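PDB 4GNX: putative uncharacterized protein from Ustilago maydis, which binds single-stranded DNA as part of replication protein A, probably through its several OB-fold domains. Local coordinates for residues P197-G203 / S220-P226; K118-I124 / C136-G140. One frame throughout, in Å; residues are numbered along the deposited sequence.

Interaction 1 of 2, residues P197-G203 / S220-P226; sequences PVLAFKG and STMLINP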
loop_
_atom_site.group_PDB
_atom_site.type_symbol
_atom_site.label_atom_id
_atom_site.label_comp_id
_atom_site.label_asym_id
_atom_site.label_seq_id
_atom_site.Cartn_x
_atom_site.Cartn_y
_atom_site.Cartn_z
ATOM N N PRO C 197 -3.092 -32.368 -20.208
ATOM C CA PRO C 197 -4.462 -31.887 -20.174
ATOM C C PRO C 197 -4.531 -30.382 -20.432
ATOM O O PRO C 197 -3.503 -29.699 -20.424
ATOM C CB PRO C 197 -4.885 -32.190 -18.738
ATOM C CG PRO C 197 -3.628 -32.026 -17.950
ATOM C CD PRO C 197 -2.512 -32.475 -18.852
ATOM N N VAL C 198 -5.734 -29.876 -20.675
ATOM C CA VAL C 198 -5.947 -28.441 -20.642
ATOM C C VAL C 198 -6.361 -28.078 -19.226
ATOM O O VAL C 198 -7.194 -28.762 -18.621
ATOM C CB VAL C 198 -7.021 -27.974 -21.648
ATOM C CG1 VAL C 198 -7.137 -26.456 -21.626
ATOM C CG2 VAL C 198 -6.687 -28.457 -23.052
ATOM N N LEU C 199 -5.760 -27.014 -18.701
ATOM C CA LEU C 199 -6.144 -26.472 -17.402
ATOM C C LEU C 199 -6.634 -25.046 -17.536
ATOM O O LEU C 199 -6.009 -24.226 -18.224
ATOM C CB LEU C 199 -4.976 -26.508 -16.434
ATOM C CG LEU C 199 -4.365 -27.871 -16.140
ATOM C CD1 LEU C 199 -3.258 -27.723 -15.102
ATOM C CD2 LEU C 199 -5.421 -28.867 -15.685
ATOM N N ALA C 200 -7.750 -24.761 -16.868
ATOM C CA ALA C 200 -8.402 -23.453 -16.938
ATOM C C ALA C 200 -8.424 -22.786 -15.565
ATOM O O ALA C 200 -8.922 -23.356 -14.594
ATOM C CB ALA C 200 -9.814 -23.595 -17.491
ATOM N N PHE C 201 -7.897 -21.571 -15.488
ATOM C CA PHE C 201 -7.779 -20.878 -14.215
ATOM C C PHE C 201 -8.626 -19.614 -14.108
ATOM O O PHE C 201 -8.597 -18.754 -15.003
ATOM C CB PHE C 201 -6.319 -20.552 -13.943
ATOM C CG PHE C 201 -5.480 -21.758 -13.660
ATOM C CD1 PHE C 201 -4.905 -22.486 -14.695
ATOM C CD2 PHE C 201 -5.264 -22.178 -12.353
ATOM C CE1 PHE C 201 -4.131 -23.610 -14.436
ATOM C CE2 PHE C 201 -4.484 -23.299 -12.091
ATOM C CZ PHE C 201 -3.920 -24.018 -13.136
ATOM N N LYS C 202 -9.384 -19.519 -13.010
ATOM C CA LYS C 202 -10.146 -18.308 -12.674
ATOM C C LYS C 202 -9.544 -17.615 -11.455
ATOM O O LYS C 202 -9.284 -18.252 -10.430
ATOM C CB LYS C 202 -11.635 -18.618 -12.448
ATOM C CG LYS C 202 -12.574 -17.567 -13.026
ATOM C CD LYS C 202 -12.848 -16.437 -12.050
ATOM C CE LYS C 202 -12.717 -15.076 -12.711
ATOM N NZ LYS C 202 -13.494 -14.961 -13.969
ATOM N N GLY C 203 -9.314 -16.312 -11.588
ATOM C CA GLY C 203 -8.798 -15.486 -10.498
ATOM C C GLY C 203 -7.451 -15.955 -9.988
ATOM O O GLY C 203 -7.366 -16.601 -8.952
ATOM N N SER C 220 -9.054 -18.912 -5.834
ATOM C CA SER C 220 -8.757 -19.276 -7.205
ATOM C C SER C 220 -9.327 -20.639 -7.528
ATOM O O SER C 220 -9.600 -21.437 -6.631
ATOM C CB SER C 220 -7.253 -19.275 -7.459
ATOM O OG SER C 220 -6.687 -18.005 -7.220
ATOM N N THR C 221 -9.472 -20.900 -8.825
ATOM C CA THR C 221 -10.134 -22.087 -9.330
ATOM C C THR C 221 -9.391 -22.663 -10.532
ATOM O O THR C 221 -8.897 -21.912 -11.375
ATOM C CB THR C 221 -11.607 -21.751 -9.664
ATOM O OG1 THR C 221 -12.445 -22.313 -8.652
ATOM C CG2 THR C 221 -12.051 -22.275 -11.045
ATOM N N MET C 222 -9.299 -23.992 -10.594
ATOM C CA MET C 222 -8.795 -24.672 -11.791
ATOM C C MET C 222 -9.637 -25.883 -12.222
ATOM O O MET C 222 -10.112 -26.661 -11.387
ATOM C CB MET C 222 -7.320 -25.057 -11.650
ATOM C CG MET C 222 -7.036 -26.092 -10.578
ATOM S SD MET C 222 -5.945 -27.408 -11.156
ATOM C CE MET C 222 -4.330 -26.700 -10.885
ATOM N N LEU C 223 -9.814 -26.029 -13.531
ATOM C CA LEU C 223 -10.569 -27.139 -14.097
ATOM C C LEU C 223 -9.664 -27.969 -14.979
ATOM O O LEU C 223 -8.782 -27.433 -15.663
ATOM C CB LEU C 223 -11.738 -26.617 -14.924
ATOM C CG LEU C 223 -12.991 -26.190 -14.167
ATOM C CD1 LEU C 223 -13.617 -24.996 -14.865
ATOM C CD2 LEU C 223 -13.968 -27.356 -14.048
ATOM N N ILE C 224 -9.885 -29.277 -14.968
ATOM C CA ILE C 224 -9.071 -30.180 -15.767
ATOM C C ILE C 224 -9.861 -30.691 -16.970
ATOM O O ILE C 224 -10.766 -31.514 -16.824
ATOM C CB ILE C 224 -8.522 -31.337 -14.909
ATOM C CG1 ILE C 224 -7.832 -30.768 -13.655
ATOM C CG2 ILE C 224 -7.576 -32.205 -15.733
ATOM C CD1 ILE C 224 -7.847 -31.674 -12.438
ATOM N N ASN C 225 -9.512 -30.184 -18.151
ATOM C CA ASN C 225 -10.203 -30.525 -19.395
ATOM C C ASN C 225 -11.701 -30.214 -19.339
ATOM O O ASN C 225 -12.533 -31.113 -19.435
ATOM C CB ASN C 225 -9.960 -31.992 -19.768
ATOM C CG ASN C 225 -8.487 -32.339 -19.822
ATOM O OD1 ASN C 225 -7.727 -31.751 -20.595
ATOM N ND2 ASN C 225 -8.075 -33.302 -19.004
ATOM N N PRO C 226 -12.045 -28.930 -19.173
ATOM C CA PRO C 226 -13.449 -28.530 -19.169
ATOM C C PRO C 226 -14.030 -28.576 -20.575
ATOM O O PRO C 226 -13.303 -28.384 -21.551
ATOM C CB PRO C 226 -13.397 -27.085 -18.683
ATOM C CG PRO C 226 -12.063 -26.592 -19.129
ATOM C CD PRO C 226 -11.138 -27.774 -19.066
#
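Phe201 and Met222 are paired opposite each other across two antiparallel strands, a non-hydrogen-bonded pair whose side chains run side by side on the same face of the sheet. Met222 lays its CB over one face of the Phe201 ring, 3.4 Å from Phe201 CE2. Its CG sits between the backbone N and the carbonyl carbon (chi1 65°), and further bends along the chain return Met222 CE to the ring, 3.5 Å from Phe201 CZ. Met222 SD lies 5.2 Å from the centroid of the Phe201 ring, an oblique Met-aromatic contact. On this same face Leu199 CD2 reaches Ile224 CG1 at 3.7 Å, again side by side. Leu165 of strand 159-168 touches Leu199, Phe201 and Met222, so this is the tightly packed side.

The backbones are joined by reciprocal bonds at two hydrogen-bonded pairs, Ala200 with Leu223 and Lys202 with Thr221. On their face the two segments meet through fewer and longer contacts, such as Ala200 CB to Pro226 CG at 4.1 Å, and Tyr119 covers Thr221 and Leu223. Lys202 CB touches Thr221 CG2, and its NZ goes on to a salt bridge with Asp137. Thr221 turns its hydroxyl to the carbonyl of Thr23.

The loose, solvent-facing end is at Asn225, which holds Val198 twice. Its backbone N donates to Val198 O, while Asn225 OD1 accepts from Val198 N at 2.7 Å, the donor standing 36° out of the amide carbonyl plane. The amide thus carries the pairing one step past the strand.

At the other end the chain turns a corner at Lys202 and Gly203. A bent strand such as 198-207, shared between 135-152 on one edge and 213-217 and 220-224 on the other, is characteristic of the closed OB-fold barrel.

Interaction 2 of 2, residues K118-I124 / C136-G140; sequences KYEFVRI and CDVIG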
loop_
_atom_site.group_PDB
_atom_site.type_symbol
_atom_site.label_atom_id
_atom_site.label_comp_id
_atom_site.label_asym_id
_atom_site.label_seq_id
_atom_site.Cartn_x
_atom_site.Cartn_y
_atom_site.Cartn_z
ATOM N N LYS C 118 -17.868 -17.079 -15.739
ATOM C CA LYS C 118 -17.361 -16.537 -16.989
ATOM C C LYS C 118 -15.880 -16.308 -16.938
ATOM O O LYS C 118 -15.312 -16.029 -15.892
ATOM C CB LYS C 118 -18.042 -15.221 -17.324
ATOM C CG LYS C 118 -19.375 -15.401 -18.012
ATOM C CD LYS C 118 -19.834 -14.110 -18.658
ATOM C CE LYS C 118 -20.799 -14.403 -19.798
ATOM N NZ LYS C 118 -20.951 -13.249 -20.726
ATOM N N TYR C 119 -15.259 -16.364 -18.093
ATOM C CA TYR C 119 -13.833 -16.270 -18.126
ATOM C C TYR C 119 -13.415 -15.137 -19.029
ATOM O O TYR C 119 -13.972 -14.959 -20.113
ATOM C CB TYR C 119 -13.247 -17.603 -18.583
ATOM C CG TYR C 119 -13.339 -18.708 -17.540
ATOM C CD1 TYR C 119 -14.495 -19.494 -17.407
ATOM C CD2 TYR C 119 -12.267 -18.969 -16.686
ATOM C CE1 TYR C 119 -14.571 -20.505 -16.451
ATOM C CE2 TYR C 119 -12.334 -19.976 -15.735
ATOM C CZ TYR C 119 -13.485 -20.740 -15.615
ATOM O OH TYR C 119 -13.537 -21.734 -14.664
ATOM N N GLU C 120 -12.462 -14.347 -18.553
ATOM C CA GLU C 120 -11.815 -13.342 -19.382
ATOM C C GLU C 120 -10.347 -13.713 -19.501
ATOM O O GLU C 120 -9.497 -13.281 -18.710
ATOM C CB GLU C 120 -12.006 -11.934 -18.815
ATOM C CG GLU C 120 -13.314 -11.266 -19.223
ATOM C CD GLU C 120 -14.450 -11.461 -18.221
ATOM O OE1 GLU C 120 -14.533 -12.542 -17.592
ATOM O OE2 GLU C 120 -15.277 -10.529 -18.071
ATOM N N PHE C 121 -10.064 -14.539 -20.498
ATOM C CA PHE C 121 -8.753 -15.139 -20.629
ATOM C C PHE C 121 -7.692 -14.206 -21.166
ATOM O O PHE C 121 -7.913 -13.449 -22.110
ATOM C CB PHE C 121 -8.811 -16.389 -21.487
ATOM C CG PHE C 121 -9.397 -17.565 -20.788
ATOM C CD1 PHE C 121 -8.902 -17.974 -19.563
ATOM C CD2 PHE C 121 -10.436 -18.274 -21.360
ATOM C CE1 PHE C 121 -9.438 -19.069 -18.909
ATOM C CE2 PHE C 121 -10.976 -19.374 -20.719
ATOM C CZ PHE C 121 -10.476 -19.773 -19.491
ATOM N N VAL C 122 -6.529 -14.288 -20.544
ATOM C CA VAL C 122 -5.343 -13.599 -21.001
ATOM C C VAL C 122 -4.407 -14.672 -21.553
ATOM O O VAL C 122 -4.082 -15.641 -20.851
ATOM C CB VAL C 122 -4.667 -12.846 -19.832
ATOM C CG1 VAL C 122 -3.406 -12.131 -20.297
ATOM C CG2 VAL C 122 -5.636 -11.866 -19.185
ATOM N N ARG C 123 -4.002 -14.513 -22.814
ATOM C CA ARG C 123 -3.044 -15.431 -23.424
ATOM C C ARG C 123 -1.701 -15.252 -22.734
ATOM O O ARG C 123 -1.341 -14.135 -22.369
ATOM C CB ARG C 123 -2.908 -15.193 -24.933
ATOM C CG ARG C 123 -4.225 -14.955 -25.663
ATOM C CD ARG C 123 -4.390 -15.817 -26.915
ATOM N NE ARG C 123 -4.402 -17.248 -26.598
ATOM C CZ ARG C 123 -5.372 -17.882 -25.935
ATOM N NH1 ARG C 123 -6.446 -17.229 -25.496
ATOM N NH2 ARG C 123 -5.263 -19.188 -25.702
ATOM N N ILE C 124 -0.976 -16.353 -22.546
ATOM C CA ILE C 124 0.333 -16.355 -21.863
ATOM C C ILE C 124 1.305 -15.259 -22.361
ATOM O O ILE C 124 2.041 -14.669 -21.561
ATOM C CB ILE C 124 1.034 -17.738 -21.951
ATOM C CG1 ILE C 124 0.064 -18.900 -21.673
ATOM C CG2 ILE C 124 2.272 -17.794 -21.064
ATOM C CD1 ILE C 124 -0.479 -18.971 -20.272
ATOM N N CYS C 136 -6.461 -12.362 -12.606
ATOM C CA CYS C 136 -6.406 -12.624 -14.036
ATOM C C CYS C 136 -6.891 -14.043 -14.348
ATOM O O CYS C 136 -6.826 -14.920 -13.486
ATOM C CB CYS C 136 -4.980 -12.344 -14.538
ATOM S SG CYS C 136 -4.196 -13.588 -15.576
ATOM N N ASP C 137 -7.401 -14.253 -15.562
ATOM C CA ASP C 137 -7.839 -15.579 -16.000
ATOM C C ASP C 137 -6.924 -16.153 -17.071
ATOM O O ASP C 137 -6.595 -15.465 -18.029
ATOM C CB ASP C 137 -9.257 -15.512 -16.553
ATOM C CG ASP C 137 -10.298 -15.320 -15.474
ATOM O OD1 ASP C 137 -9.938 -15.363 -14.276
ATOM O OD2 ASP C 137 -11.484 -15.120 -15.830
ATOM N N VAL C 138 -6.534 -17.417 -16.921
ATOM C CA VAL C 138 -5.606 -18.059 -17.860
ATOM C C VAL C 138 -6.021 -19.486 -18.205
ATOM O O VAL C 138 -6.352 -20.269 -17.318
ATOM C CB VAL C 138 -4.154 -18.074 -17.310
ATOM C CG1 VAL C 138 -3.291 -19.104 -18.026
ATOM C CG2 VAL C 138 -3.516 -16.696 -17.410
ATOM N N ILE C 139 -6.001 -19.802 -19.502
ATOM C CA ILE C 139 -6.111 -21.183 -19.991
ATOM C C ILE C 139 -4.868 -21.609 -20.802
ATOM O O ILE C 139 -4.215 -20.778 -21.446
ATOM C CB ILE C 139 -7.408 -21.402 -20.809
ATOM C CG1 ILE C 139 -7.696 -22.902 -20.979
ATOM C CG2 ILE C 139 -7.358 -20.636 -22.131
ATOM C CD1 ILE C 139 -9.085 -23.219 -21.482
ATOM N N GLY C 140 -4.545 -22.900 -20.760
ATOM C CA GLY C 140 -3.407 -23.441 -21.502
ATOM C C GLY C 140 -3.179 -24.916 -21.248
ATOM O O GLY C 140 -3.822 -25.518 -20.381
#
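Phe121 lies across the start of strand 136-140, its ring against Ile139, where the loop leading into an OB-fold barrel drapes over the barrel's first strand. The loop and strand run about 80° apart end to end, so contact depends on individual side chains and two backbone donors.

The apolar part centres on that ring. Ile139 CB sits over one face of the Phe121 ring, 3.8 Å from its centroid and 18° off the ring normal, a CH-pi contact, while Tyr119 CB covers the opposite face toward the rim. The Phe121 ring is therefore sandwiched between its own loop and the strand, and in its plane the ring edge meets the backbone of Asp137 and Val138. Glu230 of helix 229-242 touches both Phe121 and Ile139. Farther along, Ile124 crosses Val138 at about a right angle, Ile124 CD1 to Val138 CG1 at 3.6 Å, and Val122 brings CG2 toward Cys136 SG.

The polar part is concentrated on Asp137. Its OD1 accepts from Gly203 N, and its OD2 forms a salt bridge with Lys202, which also makes a cation-pi contact with Tyr119. Glu120 OE1 lies 4.4 Å from Asp137 OD2, a like-charge approach that the lysine probably offsets.

Two hydrogen bonds tie the loop to this one residue. Val122 N donates to Asp137 O at 2.8 Å. With CG of Asp137 anti to the carbonyl carbon (chi1 -73°), the carboxylate brings OD2 to the backbone of Glu120, and Glu120 N reaches Asp137 OD2 at 3.0 Å on its anti lone pair, the one turned away from OD1.

How the interactions relate
The two contacts lie in series along the chain, their centres 9 Å apart, and illustrate how one barrel strand can serve several neighbours. Strands 198-207 and 135-152 are adjacent, and Phe201 N is 2.7 Å from Val138 O, a probable hydrogen bond that joins interaction 1 to interaction 2. A salt bridge completes the join, Lys202 NZ lying 2.7 Å from Asp137 OD2, and Leu223 CD1 packs 3.3 Å from Tyr119 OH. Neither contact touches the bound DNA: the nearest atom of interaction 1 is about 7 Å from it and that of interaction 2 about 12 Å. Both belong to the middle OB domain, consistent with a place in its scaffold, and the zinc site belongs to a separate region.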